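Local coordinates for protein L-talarate/galactarate dehydratase (Salmonella typhimurium, PDB 2PP1) that dehydrates L-talarate and galactarate to 5-keto-4-deoxy-D-glucarate with the aid of one magnesium ion per subunit, and also epimerises L-talarate to galactarate, at residues A[255-260]-A[277-282]; A[298-303]-A[323-328]; A[45-50]-A[170-175]. All coordinates share one frame; numbering follows the deposited sequence.

Contact 1: A[255-260]-A[277-282]. With MG (magnesium ion), chain G; LLH ((2R,3S,4R)-2,3,4-trihydroxy-5-(hydroxyamino)-5-oxopentanoic acid), chain H.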
loop_
_atom_site.group_PDB
_atom_site.type_symbol
_atom_site.label_atom_id
_atom_site.label_comp_id
_atom_site.label_asym_id
_atom_site.label_seq_id
_atom_site.Cartn_x
_atom_site.Cartn_y
_atom_site.Cartn_z
ATOM N N LEU A 255 8.757 18.261 -22.540
ATOM C CA LEU A 255 8.458 17.542 -23.780
ATOM C C LEU A 255 7.171 16.743 -23.723
ATOM O O LEU A 255 6.514 16.670 -22.684
ATOM C CB LEU A 255 9.597 16.567 -24.100
ATOM C CG LEU A 255 11.021 17.116 -24.035
ATOM C CD1 LEU A 255 12.017 15.963 -24.006
ATOM C CD2 LEU A 255 11.259 18.038 -25.215
ATOM N N ASP A 256 6.830 16.128 -24.856
ATOM C CA ASP A 256 5.646 15.288 -24.959
ATOM C C ASP A 256 5.649 14.345 -23.758
ATOM O O ASP A 256 6.689 13.780 -23.410
ATOM C CB ASP A 256 5.685 14.463 -26.245
ATOM C CG ASP A 256 4.428 13.629 -26.438
ATOM O OD1 ASP A 256 3.390 14.187 -26.849
ATOM O OD2 ASP A 256 4.464 12.419 -26.162
ATOM N N ALA A 257 4.487 14.189 -23.130
ATOM C CA ALA A 257 4.341 13.340 -21.953
ATOM C C ALA A 257 4.842 11.910 -22.143
ATOM O O ALA A 257 5.174 11.222 -21.175
ATOM C CB ALA A 257 2.871 13.315 -21.513
ATOM N N TYR A 258 4.897 11.456 -23.386
ATOM C CA TYR A 258 5.338 10.097 -23.648
ATOM C C TYR A 258 6.758 9.996 -24.183
ATOM O O TYR A 258 7.208 8.906 -24.527
ATOM C CB TYR A 258 4.350 9.406 -24.593
ATOM C CG TYR A 258 3.015 9.169 -23.936
ATOM C CD1 TYR A 258 2.773 7.999 -23.221
ATOM C CD2 TYR A 258 2.016 10.148 -23.961
ATOM C CE1 TYR A 258 1.569 7.807 -22.540
ATOM C CE2 TYR A 258 0.809 9.970 -23.283
ATOM C CZ TYR A 258 0.594 8.803 -22.577
ATOM O OH TYR A 258 -0.589 8.620 -21.900
ATOM N N ASP A 259 7.464 11.121 -24.252
ATOM C CA ASP A 259 8.847 11.095 -24.718
ATOM C C ASP A 259 9.743 10.734 -23.531
ATOM O O ASP A 259 10.396 11.595 -22.936
ATOM C CB ASP A 259 9.272 12.451 -25.286
ATOM C CG ASP A 259 10.677 12.404 -25.910
ATOM O OD1 ASP A 259 11.317 11.338 -25.823
ATOM O OD2 ASP A 259 11.142 13.419 -26.474
ATOM N N ILE A 260 9.754 9.450 -23.187
ATOM C CA ILE A 260 10.529 8.956 -22.057
ATOM C C ILE A 260 12.020 9.247 -22.141
ATOM O O ILE A 260 12.593 9.846 -21.223
ATOM C CB ILE A 260 10.326 7.440 -21.886
ATOM C CG1 ILE A 260 8.831 7.138 -21.747
ATOM C CG2 ILE A 260 11.107 6.936 -20.662
ATOM C CD1 ILE A 260 8.512 5.647 -21.589
ATOM N N GLY A 277 4.403 13.778 -15.801
ATOM C CA GLY A 277 3.478 12.710 -15.449
ATOM C C GLY A 277 1.998 13.038 -15.284
ATOM O O GLY A 277 1.144 12.139 -15.286
ATOM N N GLU A 278 1.672 14.313 -15.145
ATOM C CA GLU A 278 0.272 14.692 -14.949
ATOM C C GLU A 278 -0.692 14.145 -16.010
ATOM O O GLU A 278 -1.852 13.867 -15.710
ATOM C CB GLU A 278 0.134 16.203 -14.938
ATOM C CG GLU A 278 0.149 16.777 -16.328
ATOM C CD GLU A 278 -0.255 18.207 -16.328
ATOM O OE1 GLU A 278 0.472 19.007 -15.711
ATOM O OE2 GLU A 278 -1.296 18.532 -16.925
ATOM N N MET A 279 -0.217 14.003 -17.245
ATOM C CA MET A 279 -1.079 13.526 -18.325
ATOM C C MET A 279 -1.257 12.012 -18.385
ATOM O O MET A 279 -2.137 11.521 -19.091
ATOM C CB MET A 279 -0.550 14.018 -19.679
ATOM C CG MET A 279 -0.382 15.525 -19.793
ATOM S SD MET A 279 -1.910 16.441 -19.511
ATOM C CE MET A 279 -2.972 15.764 -20.813
ATOM N N LEU A 280 -0.433 11.271 -17.651
ATOM C CA LEU A 280 -0.525 9.815 -17.671
ATOM C C LEU A 280 -1.826 9.336 -17.043
ATOM O O LEU A 280 -2.324 9.930 -16.084
ATOM C CB LEU A 280 0.695 9.206 -16.977
ATOM C CG LEU A 280 2.032 9.719 -17.558
ATOM C CD1 LEU A 280 3.212 9.013 -16.886
ATOM C CD2 LEU A 280 2.068 9.490 -19.058
ATOM N N THR A 281 -2.379 8.254 -17.581
ATOM C CA THR A 281 -3.654 7.750 -17.094
ATOM C C THR A 281 -3.674 6.326 -16.547
ATOM O O THR A 281 -4.637 5.593 -16.765
ATOM C CB THR A 281 -4.727 7.867 -18.205
ATOM O OG1 THR A 281 -4.411 6.964 -19.274
ATOM C CG2 THR A 281 -4.744 9.271 -18.770
ATOM N N SER A 282 -2.616 5.927 -15.847
ATOM C CA SER A 282 -2.563 4.596 -15.251
ATOM C C SER A 282 -1.228 4.342 -14.571
ATOM O O SER A 282 -0.250 5.060 -14.794
ATOM C CB SER A 282 -2.772 3.505 -16.306
ATOM O OG SER A 282 -1.625 3.364 -17.125
HETATM MG MG MG G . 1.509 20.929 -15.358
HETATM O O5A LLH H . -5.093 24.949 -19.141
HETATM C C5 LLH H . -4.929 23.721 -18.938
HETATM O O5B LLH H . -4.916 22.834 -19.835
HETATM C C4 LLH H . -4.726 23.247 -17.493
HETATM O O4 LLH H . -5.058 24.280 -16.567
HETATM C C3 LLH H . -3.276 22.787 -17.313
HETATM O O3 LLH H . -2.373 23.851 -17.673
HETATM C C2 LLH H . -2.960 22.350 -15.860
HETATM O O2 LLH H . -3.720 21.154 -15.654
HETATM C C1 LLH H . -1.470 22.075 -15.565
HETATM O O1 LLH H . -0.737 21.535 -16.380
HETATM N N LLH H . -1.023 22.488 -14.359
HETATM O ON LLH H . 0.126 21.982 -13.768
HETATM O O HOH W 1 -2.463 11.098 -21.634
HETATM O O HOH W 2 2.369 20.159 -17.051
#
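A257 and M279 have the nearest CA atoms, 6.5 Å apart, where two loops pass without a single direct hydrogen bond between them. Each loop folds into a type I beta turn, D256 to D259 in the one and G277 to L280 in the other. D256 shapes the first further: its OD2 accepts from the backbone N of Y258, an Asx turn, with the N-H coming from above the carboxylate plane. The side chains then close the gap by apolar contact. CB of A257 meets CB of M279 at 3.9 Å, while the bent M279 chain leads its sulfur away from the first loop. CD2 of L280 lies over one face of the Y258 ring, a CH-pi contact 4.2 Å from the centroid and 28° off the ring normal. Both loops follow barrel strands, 251-252 and 274-276, so they lie at the C-terminal ends of the barrel strands, where the enolase superfamily carries its metal site. A water at the ring edge joins the Y258 hydroxyl to the second loop, giving one proton to OH and the other to M279 O, 2.6 Å away; E285 is a further partner of that OH. On the side of the turn facing the pocket, E278 has CG between the backbone N and the carbonyl carbon (chi1 79°), and the chain runs on extended to the metal. Its OE1 binds magnesium at 2.2 Å, beside O1 and ON of the bound hydroxamate, a water, D226 and E252.

Contact 2: A[298-303]-A[323-328]. With LLH ((2R,3S,4R)-2,3,4-trihydroxy-5-(hydroxyamino)-5-oxopentanoic acid), chain H.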
loop_
_atom_site.group_PDB
_atom_site.type_symbol
_atom_site.label_atom_id
_atom_site.label_comp_id
_atom_site.label_asym_id
_atom_site.label_seq_id
_atom_site.Cartn_x
_atom_site.Cartn_y
_atom_site.Cartn_z
ATOM N N VAL A 298 7.971 12.997 -9.763
ATOM C CA VAL A 298 6.911 12.224 -10.390
ATOM C C VAL A 298 5.634 12.971 -10.025
ATOM O O VAL A 298 5.409 13.286 -8.848
ATOM C CB VAL A 298 6.871 10.786 -9.839
ATOM C CG1 VAL A 298 5.677 10.015 -10.430
ATOM C CG2 VAL A 298 8.189 10.089 -10.175
ATOM N N GLN A 299 4.812 13.263 -11.033
ATOM C CA GLN A 299 3.583 14.011 -10.825
ATOM C C GLN A 299 2.315 13.255 -11.219
ATOM O O GLN A 299 1.724 13.512 -12.272
ATOM C CB GLN A 299 3.672 15.333 -11.594
ATOM C CG GLN A 299 4.902 16.148 -11.227
ATOM C CD GLN A 299 5.031 17.441 -12.006
ATOM O OE1 GLN A 299 5.291 17.435 -13.218
ATOM N NE2 GLN A 299 4.862 18.565 -11.313
ATOM N N PRO A 300 1.868 12.319 -10.367
ATOM C CA PRO A 300 0.658 11.559 -10.684
ATOM C C PRO A 300 -0.568 12.428 -10.398
ATOM O O PRO A 300 -0.463 13.463 -9.744
ATOM C CB PRO A 300 0.729 10.354 -9.742
ATOM C CG PRO A 300 2.117 10.447 -9.089
ATOM C CD PRO A 300 2.414 11.901 -9.068
ATOM N N ASP A 301 -1.718 11.998 -10.907
ATOM C CA ASP A 301 -2.983 12.706 -10.739
ATOM C C ASP A 301 -3.975 11.584 -10.414
ATOM O O ASP A 301 -4.330 10.789 -11.285
ATOM C CB ASP A 301 -3.330 13.409 -12.057
ATOM C CG ASP A 301 -4.679 14.125 -12.016
ATOM O OD1 ASP A 301 -5.682 13.491 -11.625
ATOM O OD2 ASP A 301 -4.734 15.317 -12.388
ATOM N N ALA A 302 -4.405 11.505 -9.159
ATOM C CA ALA A 302 -5.314 10.438 -8.745
ATOM C C ALA A 302 -6.522 10.283 -9.679
ATOM O O ALA A 302 -6.829 9.177 -10.137
ATOM C CB ALA A 302 -5.768 10.660 -7.301
ATOM N N PRO A 303 -7.235 11.380 -9.957
ATOM C CA PRO A 303 -8.393 11.259 -10.852
ATOM C C PRO A 303 -8.000 10.681 -12.208
ATOM O O PRO A 303 -8.660 9.779 -12.719
ATOM C CB PRO A 303 -8.896 12.692 -10.958
ATOM C CG PRO A 303 -8.602 13.228 -9.554
ATOM C CD PRO A 303 -7.192 12.709 -9.321
ATOM N N ARG A 323 12.504 9.136 -6.122
ATOM C CA ARG A 323 11.982 10.376 -6.708
ATOM C C ARG A 323 11.097 11.178 -5.740
ATOM O O ARG A 323 10.514 10.624 -4.813
ATOM C CB ARG A 323 11.160 10.059 -7.963
ATOM C CG ARG A 323 11.823 9.095 -8.930
ATOM C CD ARG A 323 13.183 9.612 -9.374
ATOM N NE ARG A 323 13.751 8.758 -10.406
ATOM C CZ ARG A 323 14.880 9.027 -11.049
ATOM N NH1 ARG A 323 15.550 10.126 -10.750
ATOM N NH2 ARG A 323 15.323 8.209 -12.000
ATOM N N LYS A 324 11.005 12.484 -5.972
ATOM C CA LYS A 324 10.167 13.363 -5.163
ATOM C C LYS A 324 8.756 13.289 -5.761
ATOM O O LYS A 324 8.587 12.897 -6.921
ATOM C CB LYS A 324 10.663 14.812 -5.241
ATOM C CG LYS A 324 12.051 15.077 -4.654
ATOM C CD LYS A 324 12.085 14.888 -3.146
ATOM C CE LYS A 324 13.401 15.413 -2.544
ATOM N NZ LYS A 324 13.588 16.894 -2.754
ATOM N N LEU A 325 7.751 13.667 -4.976
ATOM C CA LEU A 325 6.369 13.627 -5.442
ATOM C C LEU A 325 5.772 15.019 -5.483
ATOM O O LEU A 325 5.912 15.787 -4.539
ATOM C CB LEU A 325 5.505 12.758 -4.519
ATOM C CG LEU A 325 4.096 12.458 -5.050
ATOM C CD1 LEU A 325 4.176 11.320 -6.070
ATOM C CD2 LEU A 325 3.167 12.055 -3.907
ATOM N N ALA A 326 5.121 15.344 -6.594
ATOM C CA ALA A 326 4.454 16.636 -6.752
ATOM C C ALA A 326 3.193 16.341 -7.555
ATOM O O ALA A 326 3.169 16.487 -8.774
ATOM C CB ALA A 326 5.346 17.622 -7.500
ATOM N N PRO A 327 2.126 15.900 -6.867
ATOM C CA PRO A 327 0.843 15.572 -7.502
ATOM C C PRO A 327 0.297 16.755 -8.284
ATOM O O PRO A 327 0.535 17.902 -7.925
ATOM C CB PRO A 327 -0.048 15.206 -6.315
ATOM C CG PRO A 327 0.946 14.661 -5.315
ATOM C CD PRO A 327 2.066 15.655 -5.415
ATOM N N HIS A 328 -0.443 16.470 -9.350
ATOM C CA HIS A 328 -1.014 17.523 -10.188
ATOM C C HIS A 328 -2.474 17.841 -9.907
ATOM O O HIS A 328 -3.305 16.939 -9.824
ATOM C CB HIS A 328 -0.852 17.127 -11.662
ATOM C CG HIS A 328 -1.745 17.878 -12.604
ATOM N ND1 HIS A 328 -2.989 17.417 -12.972
ATOM C CD2 HIS A 328 -1.565 19.044 -13.267
ATOM C CE1 HIS A 328 -3.536 18.267 -13.825
ATOM N NE2 HIS A 328 -2.692 19.261 -14.020
HETATM O O5A LLH H . -5.093 24.949 -19.141
HETATM C C5 LLH H . -4.929 23.721 -18.938
HETATM O O5B LLH H . -4.916 22.834 -19.835
HETATM C C4 LLH H . -4.726 23.247 -17.493
HETATM O O4 LLH H . -5.058 24.280 -16.567
HETATM C C3 LLH H . -3.276 22.787 -17.313
HETATM O O3 LLH H . -2.373 23.851 -17.673
HETATM C C2 LLH H . -2.960 22.350 -15.860
HETATM O O2 LLH H . -3.720 21.154 -15.654
HETATM C C1 LLH H . -1.470 22.075 -15.565
HETATM O O1 LLH H . -0.737 21.535 -16.380
HETATM N N LLH H . -1.023 22.488 -14.359
HETATM O ON LLH H . 0.126 21.982 -13.768
HETATM O O HOH W 3 2.765 19.314 -9.416
#
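V298 and L325 pair as parallel neighbours, 5.2 Å between CA atoms, where the neighbouring barrel strands 297-298 and 324-325 lie side by side. Backbone hydrogen bonds run along the seam: V298 N to K324 O (2.9 Å), A326 N to V298 O, and, past the end of the strands, H328 N to P300 O at 3.0 Å. The seam thus carries on to the catalytic residue itself.

Apolar packing flanks these bonds. CD1 of L325 presses on CD of P300 at 3.5 Å, and CG2 of V298 meets CB of R323, the two side chains crossing at about a right angle.

Among the polar side chains, Q299 lays its CB and CG against A326 O, and its NE2 hydrogen-bonds E252, a magnesium ligand. At the pocket end, H328 has CG opposite its backbone N (chi1 162°), which brings ND1 to D301 OD2, 2.8 Å away. This N-H reaches the anti lone pair of the carboxylate, and OD2 lies only 2° out of the ring plane, although the carboxylate and ring planes are 38° apart. Y80 OH also bonds to OD2. At the other ring nitrogen, NE2 is 2.7 Å from O2 of the hydroxamate ligand in a hydrogen bond. With ND1 tied to D301, NE2 is the nitrogen turned to the ligand and, by inference, to substrate, in keeping with the role of H328 as proton donor and acceptor and of D301 in raising its basicity.

Contact 3: A[45-50]-A[170-175]. With LLH ((2R,3S,4R)-2,3,4-trihydroxy-5-(hydroxyamino)-5-oxopentanoic acid), chain H.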
loop_
_atom_site.group_PDB
_atom_site.type_symbol
_atom_site.label_atom_id
_atom_site.label_comp_id
_atom_site.label_asym_id
_atom_site.label_seq_id
_atom_site.Cartn_x
_atom_site.Cartn_y
_atom_site.Cartn_z
ATOM N N SER A 45 -5.268 29.948 -20.784
ATOM C CA SER A 45 -4.368 29.487 -21.840
ATOM C C SER A 45 -2.937 29.184 -21.391
ATOM O O SER A 45 -2.243 30.069 -20.895
ATOM C CB SER A 45 -4.290 30.528 -22.964
ATOM O OG SER A 45 -5.520 30.657 -23.664
ATOM N N ASP A 46 -2.500 27.935 -21.538
ATOM C CA ASP A 46 -1.114 27.604 -21.230
ATOM C C ASP A 46 -0.461 27.465 -22.609
ATOM O O ASP A 46 -1.093 27.789 -23.620
ATOM C CB ASP A 46 -0.966 26.310 -20.402
ATOM C CG ASP A 46 -1.628 25.098 -21.043
ATOM O OD1 ASP A 46 -1.737 25.026 -22.284
ATOM O OD2 ASP A 46 -2.026 24.192 -20.284
ATOM N N ALA A 47 0.776 26.984 -22.669
ATOM C CA ALA A 47 1.462 26.874 -23.958
ATOM C C ALA A 47 0.739 26.043 -25.024
ATOM O O ALA A 47 0.954 26.256 -26.219
ATOM C CB ALA A 47 2.891 26.339 -23.750
ATOM N N LYS A 48 -0.105 25.100 -24.605
ATOM C CA LYS A 48 -0.829 24.257 -25.555
ATOM C C LYS A 48 -1.751 25.097 -26.439
ATOM O O LYS A 48 -2.059 24.729 -27.575
ATOM C CB LYS A 48 -1.647 23.183 -24.817
ATOM C CG LYS A 48 -0.796 22.172 -24.056
ATOM C CD LYS A 48 -1.637 21.087 -23.381
ATOM C CE LYS A 48 -2.272 21.539 -22.066
ATOM N NZ LYS A 48 -3.236 22.657 -22.226
ATOM N N VAL A 49 -2.191 26.226 -25.906
ATOM C CA VAL A 49 -3.065 27.116 -26.643
ATOM C C VAL A 49 -2.245 28.033 -27.540
ATOM O O VAL A 49 -2.615 28.282 -28.688
ATOM C CB VAL A 49 -3.911 27.977 -25.684
ATOM C CG1 VAL A 49 -4.727 28.995 -26.474
ATOM C CG2 VAL A 49 -4.821 27.075 -24.867
ATOM N N LEU A 50 -1.126 28.530 -27.020
ATOM C CA LEU A 50 -0.299 29.424 -27.805
ATOM C C LEU A 50 0.410 28.743 -28.976
ATOM O O LEU A 50 0.857 29.422 -29.888
ATOM C CB LEU A 50 0.711 30.157 -26.913
ATOM C CG LEU A 50 0.188 31.431 -26.229
ATOM C CD1 LEU A 50 -0.929 31.080 -25.254
ATOM C CD2 LEU A 50 1.329 32.132 -25.492
ATOM N N GLY A 170 -0.047 32.029 -12.959
ATOM C CA GLY A 170 1.090 32.133 -13.867
ATOM C C GLY A 170 0.848 31.651 -15.285
ATOM O O GLY A 170 1.775 31.208 -15.960
ATOM N N PHE A 171 -0.395 31.752 -15.749
ATOM C CA PHE A 171 -0.747 31.310 -17.097
ATOM C C PHE A 171 -0.353 32.292 -18.199
ATOM O O PHE A 171 -0.186 33.488 -17.959
ATOM C CB PHE A 171 -2.237 30.985 -17.153
ATOM C CG PHE A 171 -2.564 29.591 -16.678
ATOM C CD1 PHE A 171 -2.650 28.534 -17.585
ATOM C CD2 PHE A 171 -2.752 29.326 -15.326
ATOM C CE1 PHE A 171 -2.922 27.236 -17.152
ATOM C CE2 PHE A 171 -3.023 28.023 -14.878
ATOM C CZ PHE A 171 -3.108 26.979 -15.793
ATOM N N LEU A 172 -0.208 31.771 -19.413
ATOM C CA LEU A 172 0.217 32.568 -20.554
ATOM C C LEU A 172 -0.765 33.577 -21.137
ATOM O O LEU A 172 -0.370 34.413 -21.952
ATOM C CB LEU A 172 0.731 31.646 -21.661
ATOM C CG LEU A 172 2.138 31.107 -21.390
ATOM C CD1 LEU A 172 2.445 29.939 -22.304
ATOM C CD2 LEU A 172 3.150 32.242 -21.567
ATOM N N HIS A 173 -2.030 33.513 -20.739
ATOM C CA HIS A 173 -3.003 34.484 -21.234
ATOM C C HIS A 173 -2.918 35.731 -20.342
ATOM O O HIS A 173 -3.540 36.756 -20.611
ATOM C CB HIS A 173 -4.415 33.894 -21.185
ATOM C CG HIS A 173 -4.871 33.529 -19.806
ATOM N ND1 HIS A 173 -5.472 34.432 -18.956
ATOM C CD2 HIS A 173 -4.812 32.358 -19.131
ATOM C CE1 HIS A 173 -5.769 33.831 -17.817
ATOM N NE2 HIS A 173 -5.378 32.573 -17.897
ATOM N N THR A 174 -2.125 35.629 -19.282
ATOM C CA THR A 174 -1.955 36.718 -18.324
ATOM C C THR A 174 -0.745 37.604 -18.632
ATOM O O THR A 174 0.385 37.117 -18.712
ATOM C CB THR A 174 -1.779 36.153 -16.909
ATOM O OG1 THR A 174 -2.859 35.252 -16.618
ATOM C CG2 THR A 174 -1.735 37.281 -15.882
ATOM N N PRO A 175 -0.964 38.921 -18.802
ATOM C CA PRO A 175 0.133 39.850 -19.094
ATOM C C PRO A 175 1.143 39.837 -17.951
ATOM O O PRO A 175 0.762 39.678 -16.792
ATOM C CB PRO A 175 -0.578 41.193 -19.218
ATOM C CG PRO A 175 -1.937 40.804 -19.736
ATOM C CD PRO A 175 -2.262 39.614 -18.868
HETATM O O5A LLH H . -5.093 24.949 -19.141
HETATM C C5 LLH H . -4.929 23.721 -18.938
HETATM O O5B LLH H . -4.916 22.834 -19.835
HETATM C C4 LLH H . -4.726 23.247 -17.493
HETATM O O4 LLH H . -5.058 24.280 -16.567
HETATM C C3 LLH H . -3.276 22.787 -17.313
HETATM O O3 LLH H . -2.373 23.851 -17.673
HETATM C C2 LLH H . -2.960 22.350 -15.860
HETATM O O2 LLH H . -3.720 21.154 -15.654
HETATM C C1 LLH H . -1.470 22.075 -15.565
HETATM O O1 LLH H . -0.737 21.535 -16.380
HETATM N N LLH H . -1.023 22.488 -14.359
HETATM O ON LLH H . 0.126 21.982 -13.768
#
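The substrate-binding turn at the start of helix 47-50 rests here on the loop between strand 161-166 and helix 176-188. S45 O lies at the edge of the F171 ring, in its plane, 3.7 Å from CD1, and also takes a weak hydrogen bond from L172 N. L172 carries most of the apolar contact. Its CD1 approaches the helix start at A47 N (3.4 Å) and A47 CB, while its CB meets CD2 of L50. CB of S45 packs against CB of H173 at 3.8 Å.

D46 packs its CB near F171 and turns its carboxylate to the ligand. With CG between the backbone N and the carbonyl carbon (chi1 55°), the carboxylate folds back over the helix start, and OD1 accepts from K48 N as an N-cap. OD2 takes the proton of the ligand hydroxyl O3 at 2.7 Å and, through its syn lone pair, also accepts from K48 NZ at 2.8 Å in a salt bridge. Bent at its last two torsions, the K48 chain brings NZ to ligand O5B, 2.9 Å away, and Q54 is another partner of the ammonium. The F171 ring borders the same ligand, its CZ 3.4 Å from O4. D46 at O3 and K48 at O5B probably hold substrate likewise, consistent with the enolase superfamily, where loops of the N-terminal capping domain close over the barrel mouth and contribute to substrate specificity.

In the fold
Along the chain, contact 3 closes first, then contact 1, then contact 2. Contacts 1 and 2 are neighbours round the barrel, their centres 11 Å apart: contact 1 lies in the loops after strands 251-252 and 274-276, contact 2 on the next two strands, 297-298 and 324-325, and the loops after them. They touch where E278 OE1 packs on H328 CD2, 3.2 Å away, so the metal ligand E278 and the proton donor/acceptor H328 are neighbours. Contact 3 stands apart, its centre 20 Å and 22 Å from the other two, bringing 45-50 from outside the barrel sheet to the loop 170-175. All three meet at the bound ligand, combining metal, acid-base chemistry and substrate recognition in one pocket.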